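Local coordinates for suppressor of fused family protein (Neisseria gonorrhoeae, PDB 3K5J) that is of unknown function but resembles the N-terminal domain of human Suppressor of fused and probably acts through protein binding, at residues A[67-72]-A[115-120]; A[141-146]-A[161-166]; A[148-151]-A[157-160]. All coordinates share one frame; numbering follows the deposited sequence.

In the fold
The three contacts run from the middle of the Sufu-like fold to its rim. The centre of contact 1 lies about 4 Å from that of the chain, between strands 65-71 and 116-120, both partners of strand 135-143. Contact 2, with its centre about 12 Å from that of contact 1, starts at the end of this strand and reaches helix 156-166. Contact 3 joins helix 145-150 to the same helix 156-166, its centre about 7 Å from that of contact 2. Along the chain contact 1 closes first; contact 3 then falls between the two segments of contact 2. The central sheet and the C-terminal helices are thus joined, with I143 touching residues of all three contacts.

Contact 1 (A[67-72]-A[115-120]); sequences FFIISP and RHFLIS. With SO4 (sulfate ion), chain E.
F67 and I119 meet on one face of the mixed beta sheet of the Sufu-like fold, over strand 135-143, which lies between strands 65-71 and 116-120. The intervening strand accounts for the wide backbone spacing, with CA of F67 8.1 Å from CA of I119, and for the absence of hydrogen bonds between the two segments. Side chains bridge the gap instead. F67 presents the edge of its ring, and CG2 of I119 sits near the ring plane, 3.8 Å from CE1 of F67; CD1 of I119 comes to the same ring atom, so the methyls of both branches of the isoleucine converge on CE1. In F67 the ring is swung beside the backbone N (chi1 -59°), which carries its far end to the neighbouring segment although CB starts off to one side.

All four touching residues are buried. L140 of the middle strand touches both F67 and F117, while L82 and T81 of helix 77-91 pack on I69 and F117 respectively. The second pair, I69 and F117, is built differently: the two side chains cross at about a right angle, and CZ of F117 meets CG1 and CD1 of I69 together, with CD1 of I69 3.9 Å from CZ of F117.

Contact 2 (A[141-146]-A[161-166]); sequences LPITQT and TKFDEA. With SO4 (sulfate ion), chain D.
The end of strand 135-143 and the C-terminal helix 156-166 pack together here through one aromatic side chain, F163, which the helix turns toward two aliphatic side chains of the sheet. L141 and I143, two residues apart on the strand, both point at the helix, while CB of P142 between them points away. The ring of F163 receives them on adjoining atoms. CD2 of L141 lies 3.6 Å from CE2 of F163 and also approaches CD2 of the ring, the two side chains sliding past each other in opposite directions. CG2 of I143 comes in at the ring edge, near its plane, 3.7 Å from CZ of F163, and these side chains cross at about a right angle. The torsion of I143 matters to this: chi1 of 67° puts CG2 anti to the carbonyl carbon, where it reaches the ring edge at CZ. L118 of the neighbouring strand also touches F163, and E147 flanks it.

Just beyond the strand, T144 is the N-cap of helix 145-150. Its side chain caps a backbone N of the first turn, and N of T144 donates to OE1 of E147, the reciprocal bond that completes a capping box. A sulfate, probably from the crystallisation liquor, sits at this helix start. One of its oxygens, O2, takes a 2.7 Å bond from OG1 of T146 and a 3.1 Å bond from N of T146 (N-H...O angle 157°); S177 binds the ion as well. The contact between the segments is purely apolar and buried, which implies that it holds strand and helix together by van der Waals packing and exclusion of water, whereas the helix start nearby offers donors that suit an anion.

Contact 3 (A[148-151]-A[157-160]); sequences RLFL and EELE. With SO4 (sulfate ion), chain E.
The ring of F150 turns its edge to helix 156-166: N of L159 lies near the ring plane, 4.1 Å from CE1 of F150, and CB of L159 is equally close to that atom. At the far end of the ring, CZ of F150 approaches OE1 of E158 obliquely at 4.2 Å, with ring and carboxylate planes 71° apart, while H154 stacks on the ring. With chi1 at 176°, the F150 ring extends away from its own backbone N and reaches the second helix.

The other flat group, the guanidinium of R148, takes no part in the helix pairing and presents its edge to a sulfate, probably from the crystallisation liquor, which lies in its plane. In the conformer described, one of two deposited, R148 makes two bonds to the ion: NE of R148 to O3 of the sulfate at 2.9 Å (N-H...O angle 166°), and NH2 of R148 to O2 of the sulfate, also 2.9 Å. H116 adds a weak bond to O3 and N103 another hydrogen bond, while NH1 of R148 bonds to N152.

L159 gives the largest single share of the buried surface. One methyl, CD2, fits against the fork of L151, with CD1 of L151 3.7 Å away; the two leucines cross at about a right angle. The other methyl, CD1, turns to CD1 of F150.

Helices 145-150 and 156-166 follow one another along the chain, with five residues between the two segments. V179 of the C-terminal tail packs on F150 and L159, I143 of strand 135-143 touches R148 and L151, and T101 of strand 101-103 touches the same two residues.

Contact 1 (A[67-72]-A[115-120])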
loop_
_atom_site.group_PDB
_atom_site.type_symbol
_atom_site.label_atom_id
_atom_site.label_comp_id
_atom_site.label_asym_id
_atom_site.label_seq_id
_atom_site.Cartn_x
_atom_site.Cartn_y
_atom_site.Cartn_z
ATOM N N PHE A 67 1.166 5.320 1.600
ATOM C CA PHE A 67 1.036 4.044 0.907
ATOM C C PHE A 67 -0.337 3.429 1.205
ATOM O O PHE A 67 -0.888 3.607 2.301
ATOM C CB PHE A 67 2.134 3.090 1.363
ATOM C CG PHE A 67 3.523 3.611 1.104
ATOM C CD1 PHE A 67 4.064 3.541 -0.179
ATOM C CD2 PHE A 67 4.219 4.298 2.067
ATOM C CE1 PHE A 67 5.303 4.064 -0.433
ATOM C CE2 PHE A 67 5.460 4.860 1.780
ATOM C CZ PHE A 67 5.993 4.750 0.542
ATOM N N PHE A 68 -0.888 2.660 0.268
ATOM C CA PHE A 68 -2.129 1.961 0.529
ATOM C C PHE A 68 -2.137 0.555 -0.044
ATOM O O PHE A 68 -1.460 0.253 -1.036
ATOM C CB PHE A 68 -3.367 2.750 0.025
ATOM C CG PHE A 68 -3.423 2.951 -1.436
ATOM C CD1 PHE A 68 -4.071 2.003 -2.235
ATOM C CD2 PHE A 68 -2.896 4.066 -2.031
ATOM C CE1 PHE A 68 -4.121 2.159 -3.613
ATOM C CE2 PHE A 68 -2.973 4.223 -3.403
ATOM C CZ PHE A 68 -3.573 3.278 -4.202
ATOM N N ILE A 69 -2.958 -0.284 0.583
ATOM C CA ILE A 69 -3.172 -1.696 0.221
ATOM C C ILE A 69 -4.650 -1.860 -0.125
ATOM O O ILE A 69 -5.525 -1.398 0.654
ATOM C CB ILE A 69 -2.800 -2.631 1.385
ATOM C CG1 ILE A 69 -1.328 -2.512 1.763
ATOM C CG2 ILE A 69 -3.183 -4.086 1.065
ATOM C CD1 ILE A 69 -0.948 -2.999 3.165
ATOM N N ILE A 70 -4.908 -2.512 -1.257
ATOM C CA ILE A 70 -6.280 -2.857 -1.672
ATOM C C ILE A 70 -6.492 -4.334 -1.363
ATOM O O ILE A 70 -5.776 -5.185 -1.877
ATOM C CB ILE A 70 -6.590 -2.552 -3.168
ATOM C CG1 ILE A 70 -6.011 -1.206 -3.624
ATOM C CG2 ILE A 70 -8.090 -2.693 -3.443
ATOM C CD1 ILE A 70 -6.160 -0.964 -5.136
ATOM N N SER A 71 -7.441 -4.637 -0.479
ATOM C CA SER A 71 -7.608 -5.986 0.064
ATOM C C SER A 71 -8.952 -6.584 -0.291
ATOM O O SER A 71 -9.989 -5.920 -0.163
ATOM C CB SER A 71 -7.479 -5.969 1.579
ATOM O OG SER A 71 -7.455 -7.270 2.120
ATOM N N PRO A 72 -8.959 -7.870 -0.665
ATOM C CA PRO A 72 -10.250 -8.512 -0.967
ATOM C C PRO A 72 -11.178 -8.698 0.229
ATOM O O PRO A 72 -12.397 -8.887 0.056
ATOM C CB PRO A 72 -9.815 -9.864 -1.590
ATOM C CG PRO A 72 -8.487 -10.128 -1.082
ATOM C CD PRO A 72 -7.822 -8.771 -0.942
ATOM N N ARG A 115 4.809 -12.201 -0.853
ATOM C CA ARG A 115 5.520 -11.647 0.300
ATOM C C ARG A 115 6.174 -10.306 0.006
ATOM O O ARG A 115 6.938 -9.811 0.834
ATOM C CB ARG A 115 6.648 -12.610 0.696
ATOM C CG ARG A 115 6.214 -14.033 0.934
ATOM C CD ARG A 115 7.461 -14.940 1.127
ATOM N NE ARG A 115 8.114 -14.693 2.410
ATOM C CZ ARG A 115 7.728 -15.220 3.565
ATOM N NH1 ARG A 115 6.761 -16.121 3.627
ATOM N NH2 ARG A 115 8.390 -14.906 4.643
ATOM N N HIS A 116 5.901 -9.732 -1.165
ATOM C CA HIS A 116 6.458 -8.450 -1.565
ATOM C C HIS A 116 5.381 -7.560 -2.146
ATOM O O HIS A 116 4.476 -8.041 -2.813
ATOM C CB HIS A 116 7.550 -8.617 -2.639
ATOM C CG HIS A 116 8.700 -9.465 -2.220
ATOM N ND1 HIS A 116 8.643 -10.835 -2.320
ATOM C CD2 HIS A 116 9.926 -9.152 -1.716
ATOM C CE1 HIS A 116 9.796 -11.334 -1.893
ATOM N NE2 HIS A 116 10.591 -10.340 -1.525
ATOM N N PHE A 117 5.591 -6.260 -2.006
ATOM C CA PHE A 117 4.856 -5.246 -2.757
ATOM C C PHE A 117 5.799 -4.549 -3.720
ATOM O O PHE A 117 6.956 -4.386 -3.423
ATOM C CB PHE A 117 4.314 -4.152 -1.823
ATOM C CG PHE A 117 3.323 -4.616 -0.765
ATOM C CD1 PHE A 117 2.106 -5.213 -1.115
ATOM C CD2 PHE A 117 3.543 -4.323 0.573
ATOM C CE1 PHE A 117 1.181 -5.548 -0.162
ATOM C CE2 PHE A 117 2.624 -4.673 1.529
ATOM C CZ PHE A 117 1.439 -5.290 1.162
ATOM N N LEU A 118 5.251 -4.132 -4.838
ATOM C CA LEU A 118 5.875 -3.168 -5.736
ATOM C C LEU A 118 5.220 -1.806 -5.539
ATOM O O LEU A 118 4.003 -1.680 -5.667
ATOM C CB LEU A 118 5.704 -3.564 -7.186
ATOM C CG LEU A 118 6.259 -2.621 -8.278
ATOM C CD1 LEU A 118 7.780 -2.412 -8.119
ATOM C CD2 LEU A 118 5.849 -3.050 -9.704
ATOM N N ILE A 119 6.018 -0.816 -5.159
ATOM C CA ILE A 119 5.511 0.562 -4.910
ATOM C C ILE A 119 5.177 1.148 -6.282
ATOM O O ILE A 119 6.058 1.303 -7.138
ATOM C CB ILE A 119 6.509 1.434 -4.135
ATOM C CG1 ILE A 119 6.804 0.812 -2.756
ATOM C CG2 ILE A 119 5.937 2.839 -4.012
ATOM C CD1 ILE A 119 7.879 1.465 -1.949
ATOM N N SER A 120 3.899 1.411 -6.483
ATOM C CA SER A 120 3.334 1.773 -7.772
ATOM C C SER A 120 2.504 3.048 -7.761
ATOM O O SER A 120 1.997 3.455 -6.713
ATOM C CB SER A 120 2.459 0.626 -8.265
ATOM O OG SER A 120 3.173 -0.602 -8.316
HETATM S S SO4 E . 14.499 -8.534 -0.597
HETATM O O1 SO4 E . 15.077 -9.863 -0.870
HETATM O O2 SO4 E . 15.453 -7.594 -1.161
HETATM O O3 SO4 E . 13.179 -8.458 -1.301
HETATM O O4 SO4 E . 14.437 -8.324 0.862
#

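Contact 2 (A[141-146]-A[161-166])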
loop_
_atom_site.group_PDB
_atom_site.type_symbol
_atom_site.label_atom_id
_atom_site.label_comp_id
_atom_site.label_asym_id
_atom_site.label_seq_id
_atom_site.Cartn_x
_atom_site.Cartn_y
_atom_site.Cartn_z
ATOM N N LEU A 141 1.351 -2.836 -4.432
ATOM C CA LEU A 141 0.791 -3.865 -5.295
ATOM C C LEU A 141 1.463 -5.212 -4.961
ATOM O O LEU A 141 2.683 -5.333 -5.111
ATOM C CB LEU A 141 1.076 -3.496 -6.754
ATOM C CG LEU A 141 0.866 -4.583 -7.811
ATOM C CD1 LEU A 141 -0.568 -5.121 -7.743
ATOM C CD2 LEU A 141 1.218 -4.023 -9.195
ATOM N N PRO A 142 0.706 -6.224 -4.495
ATOM C CA PRO A 142 1.378 -7.515 -4.236
ATOM C C PRO A 142 1.919 -8.159 -5.500
ATOM O O PRO A 142 1.239 -8.170 -6.536
ATOM C CB PRO A 142 0.276 -8.381 -3.611
ATOM C CG PRO A 142 -0.837 -7.460 -3.274
ATOM C CD PRO A 142 -0.726 -6.264 -4.178
ATOM N N ILE A 143 3.159 -8.667 -5.416
ATOM C CA ILE A 143 3.756 -9.361 -6.538
ATOM C C ILE A 143 4.216 -10.752 -6.107
ATOM O O ILE A 143 4.440 -11.000 -4.930
ATOM C CB ILE A 143 4.938 -8.562 -7.163
ATOM C CG1 ILE A 143 6.135 -8.444 -6.246
ATOM C CG2 ILE A 143 4.465 -7.141 -7.646
ATOM C CD1 ILE A 143 7.408 -7.804 -6.898
ATOM N N THR A 144 4.298 -11.670 -7.079
ATOM C CA THR A 144 4.624 -13.050 -6.753
ATOM C C THR A 144 6.130 -13.130 -6.438
ATOM O O THR A 144 6.913 -12.227 -6.771
ATOM C CB THR A 144 4.279 -13.998 -7.901
ATOM O OG1 THR A 144 5.252 -13.843 -8.933
ATOM C CG2 THR A 144 2.848 -13.785 -8.435
ATOM N N GLN A 145 6.535 -14.256 -5.865
ATOM C CA GLN A 145 7.939 -14.415 -5.490
ATOM C C GLN A 145 8.834 -14.468 -6.723
ATOM O O GLN A 145 9.945 -13.897 -6.721
ATOM C CB GLN A 145 8.137 -15.641 -4.600
ATOM C CG GLN A 145 7.515 -15.436 -3.236
ATOM C CD GLN A 145 7.745 -16.601 -2.324
ATOM O OE1 GLN A 145 8.905 -16.972 -2.090
ATOM N NE2 GLN A 145 6.678 -17.113 -1.693
ATOM N N THR A 146 8.338 -15.088 -7.783
ATOM C CA THR A 146 9.093 -15.133 -9.021
ATOM C C THR A 146 9.132 -13.792 -9.759
ATOM O O THR A 146 10.144 -13.465 -10.376
ATOM C CB THR A 146 8.663 -16.291 -9.899
ATOM O OG1 THR A 146 7.272 -16.234 -10.264
ATOM C CG2 THR A 146 8.933 -17.599 -9.200
ATOM N N THR A 161 4.781 -3.769 -17.858
ATOM C CA THR A 161 4.223 -4.191 -19.146
ATOM C C THR A 161 3.574 -5.562 -19.073
ATOM O O THR A 161 2.451 -5.750 -19.569
ATOM C CB THR A 161 5.319 -4.175 -20.200
ATOM O OG1 THR A 161 5.728 -2.814 -20.383
ATOM C CG2 THR A 161 4.813 -4.771 -21.511
ATOM N N LYS A 162 4.261 -6.506 -18.440
ATOM C CA LYS A 162 3.738 -7.856 -18.243
ATOM C C LYS A 162 2.429 -7.787 -17.448
ATOM O O LYS A 162 1.469 -8.508 -17.773
ATOM C CB LYS A 162 4.767 -8.773 -17.558
ATOM C CG LYS A 162 6.006 -9.199 -18.403
ATOM N N PHE A 163 2.355 -6.899 -16.458
ATOM C CA PHE A 163 1.123 -6.741 -15.669
ATOM C C PHE A 163 -0.058 -6.247 -16.482
ATOM O O PHE A 163 -1.150 -6.807 -16.407
ATOM C CB PHE A 163 1.328 -5.763 -14.506
ATOM C CG PHE A 163 2.171 -6.290 -13.374
ATOM C CD1 PHE A 163 2.466 -7.647 -13.216
ATOM C CD2 PHE A 163 2.680 -5.407 -12.420
ATOM C CE1 PHE A 163 3.198 -8.094 -12.172
ATOM C CE2 PHE A 163 3.391 -5.909 -11.350
ATOM C CZ PHE A 163 3.668 -7.242 -11.264
ATOM N N ASP A 164 0.157 -5.183 -17.253
ATOM C CA ASP A 164 -0.878 -4.659 -18.150
ATOM C C ASP A 164 -1.375 -5.734 -19.130
ATOM O O ASP A 164 -2.583 -5.884 -19.387
ATOM C CB ASP A 164 -0.300 -3.495 -18.957
ATOM C CG ASP A 164 0.080 -2.291 -18.110
ATOM O OD1 ASP A 164 -0.331 -2.172 -16.932
ATOM O OD2 ASP A 164 0.824 -1.432 -18.645
ATOM N N GLU A 165 -0.440 -6.481 -19.685
ATOM C CA GLU A 165 -0.778 -7.469 -20.705
ATOM C C GLU A 165 -1.575 -8.659 -20.170
ATOM O O GLU A 165 -2.437 -9.194 -20.881
ATOM C CB GLU A 165 0.485 -7.942 -21.406
ATOM C CG GLU A 165 1.053 -6.826 -22.287
ATOM C CD GLU A 165 2.429 -7.109 -22.915
ATOM O OE1 GLU A 165 3.067 -8.149 -22.590
ATOM O OE2 GLU A 165 2.858 -6.246 -23.734
ATOM N N ALA A 166 -1.282 -9.070 -18.937
ATOM C CA ALA A 166 -2.024 -10.162 -18.281
ATOM C C ALA A 166 -3.368 -9.663 -17.732
ATOM O O ALA A 166 -4.318 -10.442 -17.587
ATOM C CB ALA A 166 -1.148 -10.777 -17.151
HETATM S S SO4 D . 5.119 -18.234 -8.126
HETATM O O1 SO4 D . 5.878 -19.389 -8.539
HETATM O O2 SO4 D . 5.950 -17.090 -8.044
HETATM O O3 SO4 D . 4.116 -18.046 -9.206
HETATM O O4 SO4 D . 4.393 -18.490 -6.858
#

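Contact 3 (A[148-151]-A[157-160])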
loop_
_atom_site.group_PDB
_atom_site.type_symbol
_atom_site.label_atom_id
_atom_site.label_comp_id
_atom_site.label_asym_id
_atom_site.label_seq_id
_atom_site.Cartn_x
_atom_site.Cartn_y
_atom_site.Cartn_z
ATOM N N ARG A 148 9.239 -10.936 -8.088
ATOM C CA ARG A 148 10.255 -10.225 -7.324
ATOM C C ARG A 148 11.640 -10.576 -7.845
ATOM O O ARG A 148 12.489 -9.706 -8.058
ATOM C CB ARG A 148 10.149 -10.555 -5.838
ATOM C CG ARG A 148 11.374 -10.203 -4.999
ATOM C CD ARG A 148 11.642 -8.706 -4.964
ATOM N NE ARG A 148 12.861 -8.445 -4.204
ATOM C CZ ARG A 148 14.035 -8.184 -4.756
ATOM N NH1 ARG A 148 14.132 -8.130 -6.073
ATOM N NH2 ARG A 148 15.109 -7.976 -3.984
ATOM N N LEU A 149 11.869 -11.875 -8.027
ATOM C CA LEU A 149 13.187 -12.323 -8.531
ATOM C C LEU A 149 13.491 -11.739 -9.908
ATOM O O LEU A 149 14.643 -11.306 -10.186
ATOM C CB LEU A 149 13.263 -13.855 -8.542
ATOM C CG LEU A 149 14.597 -14.397 -9.079
ATOM C CD1 LEU A 149 15.739 -13.996 -8.171
ATOM C CD2 LEU A 149 14.486 -15.910 -9.220
ATOM N N PHE A 150 12.505 -11.727 -10.787
ATOM C CA PHE A 150 12.602 -11.142 -12.098
ATOM C C PHE A 150 13.160 -9.731 -12.039
ATOM O O PHE A 150 13.922 -9.367 -12.888
ATOM C CB PHE A 150 11.211 -11.213 -12.774
ATOM C CG PHE A 150 11.095 -10.574 -14.115
ATOM C CD1 PHE A 150 10.691 -9.281 -14.230
ATOM C CD2 PHE A 150 11.263 -11.307 -15.271
ATOM C CE1 PHE A 150 10.538 -8.692 -15.444
ATOM C CE2 PHE A 150 11.108 -10.709 -16.478
ATOM C CZ PHE A 150 10.732 -9.407 -16.553
ATOM N N LEU A 151 12.814 -8.957 -11.024
ATOM C CA LEU A 151 13.236 -7.559 -10.925
ATOM C C LEU A 151 14.714 -7.376 -10.617
ATOM O O LEU A 151 15.258 -6.278 -10.764
ATOM C CB LEU A 151 12.355 -6.809 -9.916
ATOM C CG LEU A 151 10.923 -6.527 -10.377
ATOM C CD1 LEU A 151 10.083 -5.988 -9.227
ATOM C CD2 LEU A 151 10.926 -5.537 -11.558
ATOM N N GLU A 157 9.726 -1.218 -15.479
ATOM C CA GLU A 157 8.907 -0.973 -16.671
ATOM C C GLU A 157 8.565 -2.274 -17.387
ATOM O O GLU A 157 7.411 -2.475 -17.832
ATOM C CB GLU A 157 9.621 -0.020 -17.659
ATOM C CG GLU A 157 9.500 1.444 -17.304
ATOM N N GLU A 158 9.547 -3.178 -17.518
ATOM C CA GLU A 158 9.267 -4.461 -18.193
ATOM C C GLU A 158 8.214 -5.261 -17.414
ATOM O O GLU A 158 7.300 -5.867 -17.986
ATOM C CB GLU A 158 10.502 -5.333 -18.382
ATOM C CG GLU A 158 11.553 -4.892 -19.381
ATOM C CD GLU A 158 12.803 -5.748 -19.163
ATOM O OE1 GLU A 158 12.652 -6.980 -19.356
ATOM O OE2 GLU A 158 13.872 -5.221 -18.724
ATOM N N LEU A 159 8.350 -5.277 -16.102
ATOM C CA LEU A 159 7.351 -6.008 -15.276
ATOM C C LEU A 159 5.962 -5.367 -15.387
ATOM O O LEU A 159 4.957 -6.066 -15.560
ATOM C CB LEU A 159 7.770 -6.127 -13.802
ATOM C CG LEU A 159 6.809 -6.971 -12.917
ATOM C CD1 LEU A 159 6.710 -8.433 -13.443
ATOM C CD2 LEU A 159 7.281 -6.907 -11.470
ATOM N N GLU A 160 5.904 -4.038 -15.345
ATOM C CA GLU A 160 4.622 -3.369 -15.442
ATOM C C GLU A 160 3.970 -3.627 -16.810
ATOM O O GLU A 160 2.743 -3.825 -16.910
ATOM C CB GLU A 160 4.777 -1.884 -15.101
ATOM C CG GLU A 160 4.989 -1.687 -13.590
ATOM C CD GLU A 160 5.135 -0.238 -13.142
ATOM O OE1 GLU A 160 5.493 0.597 -13.998
ATOM O OE2 GLU A 160 4.868 0.074 -11.932
HETATM S S SO4 E . 14.499 -8.534 -0.597
HETATM O O1 SO4 E . 15.077 -9.863 -0.870
HETATM O O2 SO4 E . 15.453 -7.594 -1.161
HETATM O O3 SO4 E . 13.179 -8.458 -1.301
HETATM O O4 SO4 E . 14.437 -8.324 0.862
#